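Local coordinates for protein putative sarcosine dimethylglycine methyltransferase (Galdieria sulphuraria, PDB 2O57) that probably transfers methyl groups from S-adenosylmethionine to sarcosine or dimethylglycine, at residues F99-F104 and A128-N133; G139-I144 and L167-E172; D158-S163 and G181-T186. All coordinates share one frame; numbering follows the deposited sequence.

Followed from the N terminus, the chain leaves strand 85-89 and passes through helix 95-104, strand 107-112 and helix 115-128, and contact 1 closes this excursion by bringing the loop before strand 134-138 back against the first of these helices. Contact 1 is complete before contact 2 opens. Contacts 2 and 3 cross: 139-144 leaves first, 158-163 follows, then 167-172 and finally 181-186. Contact 2 ties the loop after strand 134-138 to helix 166-176, while contact 3 joins the loop after strand 151-157 to strand 181-190. These two touch directly, V169 CG1 lying 3.6 Å from F160 CZ, whereas contact 1 stands apart, its centre about 21 Å from that of contact 3.

Contact 1 of 3, residues F99-F104 and A128-N133; sequences FLVRKF and AGLADN
V101 and L130 form the apolar part of this contact, joined by the CB of N133. From its helix V101 directs CG1 at the loop, 4.0 Å from L130 CD2, and the two side chains run alongside each other, pointing opposite ways. The same methyl meets N133 CB at 3.6 Å. CG1 stands anti to the backbone N of V101 (chi1 169°), and from there it serves both loop residues. V101 also touches I108 of strand 107-112.

The two segments belong to the Rossmann-like methyltransferase domain. Strand 85-89, helix 95-104 and strand 107-112 make a beta-alpha-beta unit, helix 115-128 follows, and the loop leading to strand 134-138 returns past helix 95-104 at the protein surface. Helix 115-128 gives way to this loop at G129, whose positive phi of 73° belongs to a Schellman motif and by itself favours glycine.

R102 brings a charged group to the contact, though its direct neighbours are methyls. Its chain runs extended from CG to NE and crosses L130 at about a right angle, with L130 CD1 3.9 Å above the centre of one guanidinium face. A128 CB approaches obliquely, 3.6 Å from R102 NH2. No direct hydrogen bond crosses between the segments. A water instead accepts from R102 NH1, at a modelled distance so short that its length is doubtful, and donates to A128 O at 2.8 Å.

Contact 2 of 3, residues G139-I144 and L167-E172; sequences GSFLEI and LKVFQE
E172 reaches from its helix to the loop, where I144 N donates to its OE1 (2.9 Å, N-H...O angle 141°) on the anti lone pair. The glutamate chain bends at chi2 (-66°), which brings CD round toward I144 N while CG packs against F141 O and L142 O. Its CB also lies against F141 O and meets I144 CD1 at 3.7 Å.

K168, one turn earlier, is likewise bent at chi2 (56°), which turns CD to the side of L142 O; farther along the chain, CE comes to 3.2 Å from that same L142 O. L142 CD2 touches both K168 CB and V169 CG2, each at 3.8 Å. Within the loop, a type I turn from S140 to E143 is braced by an ST turn, S140 OG accepting from L142 N at 3.0 Å. The contact fastens the loop after strand 134-138 to helix 166-176 of the Rossmann-like domain.

An alanine at E172 would probably leave I144 N without this acceptor and R175 without its salt-bridge mate. Because OE1 serves both I144 N and R175 NH2, while K168 NZ makes a long ion pair with OE2, the carboxylate is likely to stay ionised, its charge compensated from the helix itself.

Contact 3 of 3, residues D158-S163 and G181-T186; sequences DAFLHS and GVMAIT
The F160 ring meets strand 181-186 along its CD2, CE2 and CZ atoms: I185 CD1 sits by CE2 and CD2, while I185 CG2 and the selenium of M183 sit by CZ, both approaching obliquely. F160 and I185 cross at about a right angle, and CZ lies 4.0 Å from I185 CG2. With M183 the meeting is tip to tip: SE is 4.1 Å from F160 CZ and 73° off the ring normal, a Met-aromatic contact made here by selenomethionine. Elsewhere round the ring, F170 of helix 166-176 packs edge-to-face with F160, and V169 touches it.

This is the interior of the Rossmann-like methyltransferase fold, where the loop leaving strand 151-157 folds over the neighbouring parallel strand 181-190. The neighbouring A159 touches the glycine-rich turn after strand 85-89, which in relatives of this family borders the S-adenosylmethionine site, so the loop probably lies close to that pocket.

The polar half of the contact joins D158 to T186 twice. D158 N donates to T186 O at 2.8 Å, standing above the carbonyl plane, and T186 OG1 donates to D158 OD1, also from above the carboxylate plane. T186 OG1 sits between the backbone N and the carbonyl carbon (chi1 70°), which sets it on the side of D158 OD1. Beyond T186, OD1 accepts from W286 NE1 and OD2 from V47 N, so several donors grip this carboxylate. A water accepts from F160 N at 3.1 Å and donates to T186 O at 2.9 Å, giving that carbonyl a second donor beside D158 N.

Contact 1 of 3, residues F99-F104 and A128-N133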
ATOM      1  N   PHE A  99       3.040  15.664  14.892  1.00 11.96           N
ATOM      2  CA  PHE A  99       2.346  15.704  13.573  1.00 12.38           C
ATOM      3  C   PHE A  99       0.841  15.338  13.691  1.00 13.22           C
ATOM      4  O   PHE A  99      -0.038  16.070  13.210  1.00 13.30           O
ATOM      5  CB  PHE A  99       3.057  14.759  12.603  1.00 12.23           C
ATOM      6  CG  PHE A  99       2.320  14.511  11.309  1.00 12.93           C
ATOM      7  CD1 PHE A  99       2.431  15.415  10.257  1.00 14.54           C
ATOM      8  CD2 PHE A  99       1.547  13.363  11.135  1.00 12.94           C
ATOM      9  CE1 PHE A  99       1.761  15.187   9.053  1.00 16.99           C
ATOM     10  CE2 PHE A  99       0.879  13.108   9.926  1.00 12.07           C
ATOM     11  CZ  PHE A  99       0.993  14.011   8.887  1.00 14.97           C
ATOM     12  N   LEU A 100       0.545  14.219  14.345  1.00 12.53           N
ATOM     13  CA  LEU A 100      -0.855  13.791  14.480  1.00 12.78           C
ATOM     14  C   LEU A 100      -1.720  14.732  15.353  1.00 13.18           C
ATOM     15  O   LEU A 100      -2.907  14.991  15.059  1.00 13.44           O
ATOM     16  CB  LEU A 100      -0.896  12.355  15.007  1.00 12.71           C
ATOM     17  CG  LEU A 100      -0.328  11.253  14.096  1.00 11.71           C
ATOM     18  CD1 LEU A 100      -0.416   9.948  14.879  1.00 13.83           C
ATOM     19  CD2 LEU A 100      -1.140  11.153  12.805  1.00 10.15           C
ATOM     20  N   VAL A 101      -1.130  15.217  16.446  1.00 14.06           N
ATOM     21  CA  VAL A 101      -1.829  16.126  17.351  1.00 15.11           C
ATOM     22  C   VAL A 101      -2.168  17.440  16.597  1.00 15.23           C
ATOM     23  O   VAL A 101      -3.332  17.862  16.601  1.00 15.75           O
ATOM     24  CB  VAL A 101      -1.025  16.387  18.664  1.00 14.83           C
ATOM     25  CG1 VAL A 101      -1.657  17.554  19.490  1.00 16.43           C
ATOM     26  CG2 VAL A 101      -0.911  15.090  19.495  1.00 15.43           C
ATOM     27  N   ARG A 102      -1.184  18.053  15.934  1.00 15.01           N
ATOM     28  CA  ARG A 102      -1.438  19.308  15.193  1.00 15.73           C
ATOM     29  C   ARG A 102      -2.458  19.088  14.061  1.00 15.63           C
ATOM     30  O   ARG A 102      -3.258  19.978  13.768  1.00 15.02           O
ATOM     31  CB  ARG A 102      -0.150  19.938  14.592  1.00 15.48           C
ATOM     32  CG  ARG A 102       1.005  20.272  15.575  1.00 15.92           C
ATOM     33  CD  ARG A 102       2.198  20.868  14.797  1.00 17.06           C
ATOM     34  NE  ARG A 102       3.454  20.995  15.555  1.00 17.92           N
ATOM     35  CZ  ARG A 102       3.676  21.994  16.396  1.00 19.34           C
ATOM     36  NH1 ARG A 102       2.731  22.903  16.572  1.00 24.76           N
ATOM     37  NH2 ARG A 102       4.823  22.102  17.054  1.00 19.82           N
ATOM     38  N   LYS A 103      -2.433  17.914  13.429  1.00 14.72           N
ATOM     39  CA  LYS A 103      -3.262  17.687  12.237  1.00 15.51           C
ATOM     40  C   LYS A 103      -4.712  17.284  12.583  1.00 14.94           C
ATOM     41  O   LYS A 103      -5.650  17.795  11.982  1.00 14.31           O
ATOM     42  CB  LYS A 103      -2.624  16.643  11.298  1.00 15.44           C
ATOM     43  CG  LYS A 103      -3.339  16.528   9.951  1.00 19.27           C
ATOM     44  CD  LYS A 103      -2.510  15.759   8.965  1.00 23.87           C
ATOM     45  CE  LYS A 103      -2.984  16.050   7.562  1.00 26.71           C
ATOM     46  NZ  LYS A 103      -2.528  17.422   7.205  1.00 29.89           N
ATOM     47  N   PHE A 104      -4.870  16.406  13.571  1.00 14.65           N
ATOM     48  CA  PHE A 104      -6.175  15.807  13.933  1.00 14.68           C
ATOM     49  C   PHE A 104      -6.729  16.228  15.308  1.00 15.07           C
ATOM     50  O   PHE A 104      -7.903  15.993  15.601  1.00 16.16           O
ATOM     51  CB  PHE A 104      -6.074  14.266  13.866  1.00 14.52           C
ATOM     52  CG  PHE A 104      -5.777  13.751  12.496  1.00 14.26           C
ATOM     53  CD1 PHE A 104      -6.805  13.620  11.550  1.00 14.66           C
ATOM     54  CD2 PHE A 104      -4.461  13.434  12.125  1.00 16.19           C
ATOM     55  CE1 PHE A 104      -6.532  13.154  10.263  1.00 13.94           C
ATOM     56  CE2 PHE A 104      -4.165  12.960  10.831  1.00 15.79           C
ATOM     57  CZ  PHE A 104      -5.196  12.833   9.891  1.00 15.48           C
ATOM     58  N   ALA A 128       6.492  23.252  22.254  1.00 20.28           N
ATOM     59  CA  ALA A 128       5.421  23.309  21.249  1.00 19.95           C
ATOM     60  C   ALA A 128       4.095  23.766  21.854  1.00 19.00           C
ATOM     61  O   ALA A 128       3.188  24.161  21.133  1.00 18.48           O
ATOM     62  CB  ALA A 128       5.250  21.940  20.575  1.00 18.77           C
ATOM     63  N   GLY A 129       3.991  23.696  23.173  1.00 19.12           N
ATOM     64  CA  GLY A 129       2.724  23.938  23.845  1.00 19.75           C
ATOM     65  C   GLY A 129       1.784  22.762  23.626  1.00 20.31           C
ATOM     66  O   GLY A 129       0.579  22.940  23.606  1.00 20.51           O
ATOM     67  N   LEU A 130       2.330  21.550  23.470  1.00 19.83           N
ATOM     68  CA  LEU A 130       1.484  20.376  23.212  1.00 19.80           C
ATOM     69  C   LEU A 130       1.453  19.360  24.356  1.00 20.46           C
ATOM     70  O   LEU A 130       0.991  18.209  24.191  1.00 19.30           O
ATOM     71  CB  LEU A 130       1.913  19.694  21.896  1.00 20.35           C
ATOM     72  CG  LEU A 130       1.824  20.548  20.610  1.00 19.81           C
ATOM     73  CD1 LEU A 130       2.509  19.830  19.409  1.00 18.24           C
ATOM     74  CD2 LEU A 130       0.342  20.908  20.270  1.00 18.39           C
ATOM     75  N   ALA A 131       1.940  19.782  25.523  1.00 20.47           N
ATOM     76  CA  ALA A 131       2.138  18.854  26.629  1.00 20.16           C
ATOM     77  C   ALA A 131       0.817  18.341  27.242  1.00 20.92           C
ATOM     78  O   ALA A 131       0.792  17.280  27.864  1.00 20.05           O
ATOM     79  CB  ALA A 131       3.026  19.474  27.675  1.00 21.37           C
ATOM     80  N   ASP A 132      -0.284  19.071  27.051  1.00 20.80           N
ATOM     81  CA  ASP A 132      -1.590  18.550  27.473  1.00 21.34           C
ATOM     82  C   ASP A 132      -2.105  17.449  26.544  1.00 21.51           C
ATOM     83  O   ASP A 132      -3.018  16.736  26.918  1.00 21.37           O
ATOM     84  CB  ASP A 132      -2.629  19.655  27.542  1.00 21.48           C
ATOM     85  CG  ASP A 132      -2.284  20.720  28.576  1.00 23.55           C
ATOM     86  OD1 ASP A 132      -1.615  20.397  29.590  1.00 25.22           O
ATOM     87  OD2 ASP A 132      -2.690  21.878  28.353  1.00 24.05           O
ATOM     88  N   ASN A 133      -1.546  17.334  25.336  1.00 20.77           N
ATOM     89  CA  ASN A 133      -2.008  16.319  24.388  1.00 21.00           C
ATOM     90  C   ASN A 133      -1.074  15.146  24.227  1.00 19.33           C
ATOM     91  O   ASN A 133      -1.491  14.090  23.747  1.00 18.58           O
ATOM     92  CB  ASN A 133      -2.310  16.918  22.995  1.00 22.10           C
ATOM     93  CG  ASN A 133      -3.686  17.619  22.925  1.00 24.82           C
ATOM     94  OD1 ASN A 133      -4.602  17.181  22.186  1.00 28.54           O
ATOM     95  ND2 ASN A 133      -3.831  18.708  23.683  1.00 23.75           N
TER
HETATM   96  O   HOH W   1       2.593  24.522  18.422  1.00 34.70           O

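Contact 2 of 3, residues G139-I144 and L167-E172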
ATOM      1  N   GLY A 139       9.090   2.453  28.430  1.00 20.54           N
ATOM      2  CA  GLY A 139       8.784   1.050  28.583  1.00 21.34           C
ATOM      3  C   GLY A 139       8.922   0.222  27.324  1.00 21.97           C
ATOM      4  O   GLY A 139       9.450   0.687  26.289  1.00 21.95           O
ATOM      5  N   SER A 140       8.430  -1.012  27.448  1.00 22.08           N
ATOM      6  CA  SER A 140       8.616  -2.073  26.471  1.00 21.67           C
ATOM      7  C   SER A 140       7.275  -2.421  25.828  1.00 21.19           C
ATOM      8  O   SER A 140       6.257  -2.389  26.518  1.00 19.87           O
ATOM      9  CB  SER A 140       9.147  -3.283  27.231  1.00 22.63           C
ATOM     10  OG  SER A 140       9.044  -4.460  26.463  1.00 22.86           O
ATOM     11  N   PHE A 141       7.285  -2.792  24.532  1.00 20.06           N
ATOM     12  CA  PHE A 141       6.073  -3.266  23.840  1.00 20.54           C
ATOM     13  C   PHE A 141       5.612  -4.612  24.381  1.00 19.74           C
ATOM     14  O   PHE A 141       4.479  -5.009  24.111  1.00 18.48           O
ATOM     15  CB  PHE A 141       6.280  -3.501  22.329  1.00 21.66           C
ATOM     16  CG  PHE A 141       6.924  -2.371  21.584  1.00 22.99           C
ATOM     17  CD1 PHE A 141       7.056  -1.099  22.146  1.00 23.60           C
ATOM     18  CD2 PHE A 141       7.378  -2.593  20.276  1.00 24.31           C
ATOM     19  CE1 PHE A 141       7.641  -0.059  21.431  1.00 22.58           C
ATOM     20  CE2 PHE A 141       7.969  -1.571  19.551  1.00 25.67           C
ATOM     21  CZ  PHE A 141       8.114  -0.291  20.130  1.00 24.13           C
ATOM     22  N   LEU A 142       6.496  -5.318  25.102  1.00 17.96           N
ATOM     23  CA  LEU A 142       6.150  -6.611  25.705  1.00 18.17           C
ATOM     24  C   LEU A 142       5.343  -6.409  26.995  1.00 18.46           C
ATOM     25  O   LEU A 142       4.681  -7.322  27.467  1.00 18.32           O
ATOM     26  CB  LEU A 142       7.412  -7.440  25.958  1.00 18.06           C
ATOM     27  CG  LEU A 142       8.300  -7.660  24.731  1.00 19.09           C
ATOM     28  CD1 LEU A 142       9.552  -8.515  25.046  1.00 21.03           C
ATOM     29  CD2 LEU A 142       7.499  -8.287  23.607  1.00 17.56           C
ATOM     30  N   GLU A 143       5.375  -5.188  27.533  1.00 18.11           N
ATOM     31  CA  GLU A 143       4.651  -4.872  28.744  1.00 20.23           C
ATOM     32  C   GLU A 143       4.176  -3.416  28.711  1.00 18.37           C
ATOM     33  O   GLU A 143       4.688  -2.541  29.433  1.00 18.08           O
ATOM     34  CB  GLU A 143       5.552  -5.133  29.956  1.00 19.76           C
ATOM     35  CG  GLU A 143       4.798  -5.536  31.213  1.00 24.45           C
ATOM     36  CD  GLU A 143       5.732  -5.843  32.382  1.00 25.97           C
ATOM     37  OE1 GLU A 143       5.665  -5.095  33.398  1.00 33.82           O
ATOM     38  OE2 GLU A 143       6.553  -6.803  32.277  1.00 32.48           O
ATOM     39  N   ILE A 144       3.191  -3.156  27.865  1.00 16.94           N
ATOM     40  CA  ILE A 144       2.716  -1.793  27.689  1.00 16.96           C
ATOM     41  C   ILE A 144       2.123  -1.357  29.032  1.00 18.33           C
ATOM     42  O   ILE A 144       1.226  -2.029  29.553  1.00 17.58           O
ATOM     43  CB  ILE A 144       1.712  -1.676  26.519  1.00 16.26           C
ATOM     44  CG1 ILE A 144       2.359  -2.185  25.197  1.00 14.57           C
ATOM     45  CG2 ILE A 144       1.213  -0.248  26.418  1.00 15.88           C
ATOM     46  CD1 ILE A 144       1.387  -2.186  23.948  1.00 17.11           C
ATOM     47  N   LEU A 167       4.948 -12.295  18.889  1.00 13.97           N
ATOM     48  CA  LEU A 167       3.629 -12.707  19.380  1.00 13.23           C
ATOM     49  C   LEU A 167       3.227 -11.853  20.595  1.00 12.74           C
ATOM     50  O   LEU A 167       2.121 -11.371  20.674  1.00 13.65           O
ATOM     51  CB  LEU A 167       3.540 -14.206  19.723  1.00 13.29           C
ATOM     52  CG  LEU A 167       2.181 -14.690  20.293  1.00 13.43           C
ATOM     53  CD1 LEU A 167       0.985 -14.359  19.357  1.00 14.25           C
ATOM     54  CD2 LEU A 167       2.156 -16.188  20.763  1.00 13.52           C
ATOM     55  N   LYS A 168       4.113 -11.717  21.569  1.00 12.26           N
ATOM     56  CA  LYS A 168       3.804 -10.890  22.738  1.00 12.90           C
ATOM     57  C   LYS A 168       3.492  -9.415  22.393  1.00 12.35           C
ATOM     58  O   LYS A 168       2.561  -8.842  22.963  1.00 12.63           O
ATOM     59  CB  LYS A 168       4.924 -11.011  23.786  1.00 13.60           C
ATOM     60  CG  LYS A 168       4.640 -10.311  25.110  1.00 15.39           C
ATOM     61  CD  LYS A 168       3.333 -10.786  25.759  1.00 18.01           C
ATOM     62  CE  LYS A 168       3.213 -10.148  27.151  1.00 21.10           C
ATOM     63  NZ  LYS A 168       1.916 -10.485  27.760  1.00 24.86           N
ATOM     64  N   VAL A 169       4.236  -8.838  21.434  1.00 12.07           N
ATOM     65  CA  VAL A 169       3.952  -7.491  20.876  1.00 11.97           C
ATOM     66  C   VAL A 169       2.505  -7.403  20.398  1.00 12.22           C
ATOM     67  O   VAL A 169       1.747  -6.541  20.832  1.00 11.75           O
ATOM     68  CB  VAL A 169       4.905  -7.134  19.699  1.00 12.63           C
ATOM     69  CG1 VAL A 169       4.571  -5.745  19.104  1.00 11.96           C
ATOM     70  CG2 VAL A 169       6.371  -7.183  20.171  1.00 12.22           C
ATOM     71  N   PHE A 170       2.114  -8.320  19.536  1.00 12.10           N
ATOM     72  CA  PHE A 170       0.747  -8.299  19.023  1.00 12.77           C
ATOM     73  C   PHE A 170      -0.297  -8.586  20.119  1.00 12.02           C
ATOM     74  O   PHE A 170      -1.368  -8.020  20.084  1.00 12.58           O
ATOM     75  CB  PHE A 170       0.597  -9.240  17.805  1.00 12.31           C
ATOM     76  CG  PHE A 170       1.076  -8.621  16.517  1.00 13.27           C
ATOM     77  CD1 PHE A 170       0.240  -7.740  15.786  1.00 13.48           C
ATOM     78  CD2 PHE A 170       2.334  -8.929  16.015  1.00 12.63           C
ATOM     79  CE1 PHE A 170       0.698  -7.138  14.604  1.00 12.99           C
ATOM     80  CE2 PHE A 170       2.793  -8.375  14.826  1.00 14.48           C
ATOM     81  CZ  PHE A 170       1.979  -7.461  14.110  1.00 13.02           C
ATOM     82  N   GLN A 171       0.032  -9.423  21.112  1.00 12.04           N
ATOM     83  CA  GLN A 171      -0.905  -9.676  22.220  1.00 12.16           C
ATOM     84  C   GLN A 171      -1.149  -8.367  23.019  1.00 12.16           C
ATOM     85  O   GLN A 171      -2.279  -8.087  23.446  1.00 12.47           O
ATOM     86  CB  GLN A 171      -0.382 -10.787  23.153  1.00 11.74           C
ATOM     87  CG  GLN A 171      -0.530 -12.196  22.559  1.00 11.71           C
ATOM     88  CD  GLN A 171       0.138 -13.257  23.389  1.00 11.46           C
ATOM     89  OE1 GLN A 171       1.108 -12.986  24.091  1.00 12.41           O
ATOM     90  NE2 GLN A 171      -0.369 -14.478  23.312  1.00 11.58           N
ATOM     91  N   GLU A 172      -0.071  -7.641  23.297  1.00 10.41           N
ATOM     92  CA  GLU A 172      -0.158  -6.363  24.010  1.00 10.81           C
ATOM     93  C   GLU A 172      -0.911  -5.326  23.195  1.00 11.35           C
ATOM     94  O   GLU A 172      -1.711  -4.588  23.746  1.00 10.50           O
ATOM     95  CB  GLU A 172       1.230  -5.828  24.391  1.00 10.55           C
ATOM     96  CG  GLU A 172       1.879  -6.576  25.575  1.00 11.68           C
ATOM     97  CD  GLU A 172       1.076  -6.334  26.830  1.00 15.86           C
ATOM     98  OE1 GLU A 172       1.255  -5.272  27.462  1.00 15.61           O
ATOM     99  OE2 GLU A 172       0.240  -7.182  27.176  1.00 15.61           O
TER

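Contact 3 of 3, residues D158-S163 and G181-T186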
ATOM      1  N   ASP A 158       8.337   1.576  11.992  1.00 11.54           N
ATOM      2  CA  ASP A 158       9.665   0.927  11.891  1.00 11.64           C
ATOM      3  C   ASP A 158      10.236   0.510  13.246  1.00 12.22           C
ATOM      4  O   ASP A 158      11.438   0.396  13.404  1.00 12.52           O
ATOM      5  CB  ASP A 158      10.656   1.845  11.146  1.00 11.20           C
ATOM      6  CG  ASP A 158      10.153   2.228   9.738  1.00 11.05           C
ATOM      7  OD1 ASP A 158       9.187   1.587   9.243  1.00 13.35           O
ATOM      8  OD2 ASP A 158      10.747   3.147   9.142  1.00 10.98           O
ATOM      9  N   ALA A 159       9.361   0.269  14.208  1.00 12.87           N
ATOM     10  CA  ALA A 159       9.800  -0.096  15.564  1.00 14.71           C
ATOM     11  C   ALA A 159       9.796  -1.601  15.842  1.00 14.74           C
ATOM     12  O   ALA A 159      10.558  -2.072  16.693  1.00 16.07           O
ATOM     13  CB  ALA A 159       8.924   0.607  16.577  1.00 14.42           C
ATOM     14  N   PHE A 160       8.882  -2.339  15.211  1.00 14.28           N
ATOM     15  CA  PHE A 160       8.689  -3.783  15.516  1.00 14.99           C
ATOM     16  C   PHE A 160       9.913  -4.593  15.050  1.00 15.21           C
ATOM     17  O   PHE A 160      10.200  -5.652  15.611  1.00 14.37           O
ATOM     18  CB  PHE A 160       7.436  -4.327  14.801  1.00 14.68           C
ATOM     19  CG  PHE A 160       6.090  -3.976  15.456  1.00 15.37           C
ATOM     20  CD1 PHE A 160       5.930  -2.898  16.353  1.00 14.59           C
ATOM     21  CD2 PHE A 160       4.974  -4.756  15.162  1.00 14.67           C
ATOM     22  CE1 PHE A 160       4.667  -2.599  16.911  1.00 15.54           C
ATOM     23  CE2 PHE A 160       3.727  -4.475  15.710  1.00 15.02           C
ATOM     24  CZ  PHE A 160       3.573  -3.384  16.600  1.00 16.02           C
ATOM     25  N   LEU A 161      10.637  -4.069  14.051  1.00 15.81           N
ATOM     26  CA  LEU A 161      11.861  -4.693  13.516  1.00 17.62           C
ATOM     27  C   LEU A 161      12.772  -5.255  14.622  1.00 20.31           C
ATOM     28  O   LEU A 161      13.259  -6.384  14.512  1.00 21.42           O
ATOM     29  CB  LEU A 161      12.664  -3.696  12.623  1.00 17.36           C
ATOM     30  CG  LEU A 161      14.052  -4.122  12.088  1.00 16.72           C
ATOM     31  CD1 LEU A 161      13.906  -5.282  11.148  1.00 16.42           C
ATOM     32  CD2 LEU A 161      14.747  -2.992  11.356  1.00 17.33           C
ATOM     33  N   HIS A 162      12.998  -4.464  15.663  1.00 21.85           N
ATOM     34  CA  HIS A 162      13.959  -4.793  16.713  1.00 24.15           C
ATOM     35  C   HIS A 162      13.388  -5.624  17.864  1.00 25.94           C
ATOM     36  O   HIS A 162      14.129  -6.178  18.707  1.00 26.14           O
ATOM     37  CB  HIS A 162      14.553  -3.493  17.242  1.00 25.41           C
ATOM     38  CG  HIS A 162      15.115  -2.619  16.161  1.00 27.65           C
ATOM     39  ND1 HIS A 162      16.219  -2.982  15.415  1.00 29.69           N
ATOM     40  CD2 HIS A 162      14.713  -1.417  15.682  1.00 29.83           C
ATOM     41  CE1 HIS A 162      16.489  -2.028  14.542  1.00 29.54           C
ATOM     42  NE2 HIS A 162      15.586  -1.071  14.677  1.00 30.75           N
ATOM     43  N   SER A 163      12.067  -5.732  17.898  1.00 25.85           N
ATOM     44  CA  SER A 163      11.412  -6.438  18.963  1.00 26.93           C
ATOM     45  C   SER A 163      11.553  -7.934  18.791  1.00 26.84           C
ATOM     46  O   SER A 163      11.199  -8.488  17.740  1.00 27.47           O
ATOM     47  CB  SER A 163       9.938  -6.070  18.984  1.00 27.61           C
ATOM     48  OG  SER A 163       9.398  -6.328  20.249  1.00 29.82           O
ATOM     49  N   GLY A 181     -10.870  -0.607  17.789  1.00 14.03           N
ATOM     50  CA  GLY A 181      -9.656   0.198  17.628  1.00 13.05           C
ATOM     51  C   GLY A 181      -8.809  -0.236  16.450  1.00 13.09           C
ATOM     52  O   GLY A 181      -8.865  -1.392  16.027  1.00 13.46           O
ATOM     53  N   VAL A 182      -8.012   0.688  15.907  1.00 12.94           N
ATOM     54  CA  VAL A 182      -7.307   0.411  14.666  1.00 13.04           C
ATOM     55  C   VAL A 182      -5.804   0.595  14.902  1.00 13.47           C
ATOM     56  O   VAL A 182      -5.393   1.548  15.575  1.00 12.66           O
ATOM     57  CB  VAL A 182      -7.829   1.314  13.490  1.00 12.73           C
ATOM     58  CG1 VAL A 182      -6.969   1.150  12.205  1.00 12.40           C
ATOM     59  CG2 VAL A 182      -9.276   0.934  13.130  1.00 12.57           C
HETATM   60  N   MSE A 183      -4.993  -0.312  14.361  1.00 12.92           N
HETATM   61  CA  MSE A 183      -3.550  -0.131  14.461  1.00 13.19           C
HETATM   62  C   MSE A 183      -2.934   0.052  13.090  1.00 12.80           C
HETATM   63  O   MSE A 183      -3.164  -0.772  12.191  1.00 13.96           O
HETATM   64  CB  MSE A 183      -2.901  -1.334  15.139  1.00 12.10           C
HETATM   65  CG  MSE A 183      -1.366  -1.256  15.091  1.00 13.98           C
HETATM   66 SE   MSE A 183      -0.429  -2.333  16.414  1.00 14.56          SE
HETATM   67  CE  MSE A 183      -0.714  -4.037  15.696  1.00 14.60           C
ATOM     68  N   ALA A 184      -2.102   1.076  12.946  1.00 12.49           N
ATOM     69  CA  ALA A 184      -1.350   1.287  11.706  1.00 12.21           C
ATOM     70  C   ALA A 184       0.144   1.117  11.994  1.00 12.72           C
ATOM     71  O   ALA A 184       0.698   1.797  12.870  1.00 11.73           O
ATOM     72  CB  ALA A 184      -1.642   2.683  11.104  1.00 11.64           C
ATOM     73  N   ILE A 185       0.797   0.206  11.266  1.00 12.90           N
ATOM     74  CA  ILE A 185       2.238  -0.041  11.456  1.00 13.64           C
ATOM     75  C   ILE A 185       2.982   0.000  10.150  1.00 13.07           C
ATOM     76  O   ILE A 185       2.389  -0.221   9.061  1.00 14.60           O
ATOM     77  CB  ILE A 185       2.564  -1.391  12.162  1.00 13.80           C
ATOM     78  CG1 ILE A 185       2.216  -2.614  11.268  1.00 15.45           C
ATOM     79  CG2 ILE A 185       1.858  -1.462  13.499  1.00 16.00           C
ATOM     80  CD1 ILE A 185       2.793  -3.936  11.822  1.00 15.06           C
ATOM     81  N   THR A 186       4.271   0.321  10.246  1.00 11.55           N
ATOM     82  CA  THR A 186       5.211   0.164   9.137  1.00 10.50           C
ATOM     83  C   THR A 186       6.446  -0.556   9.711  1.00 10.34           C
ATOM     84  O   THR A 186       6.722  -0.439  10.907  1.00 10.13           O
ATOM     85  CB  THR A 186       5.645   1.522   8.428  1.00 10.48           C
ATOM     86  OG1 THR A 186       6.493   2.346   9.276  1.00 11.19           O
ATOM     87  CG2 THR A 186       4.476   2.299   7.841  1.00 11.11           C
TER
HETATM   88  O   HOH W   2       6.739  -0.693  13.779  1.00 18.78           O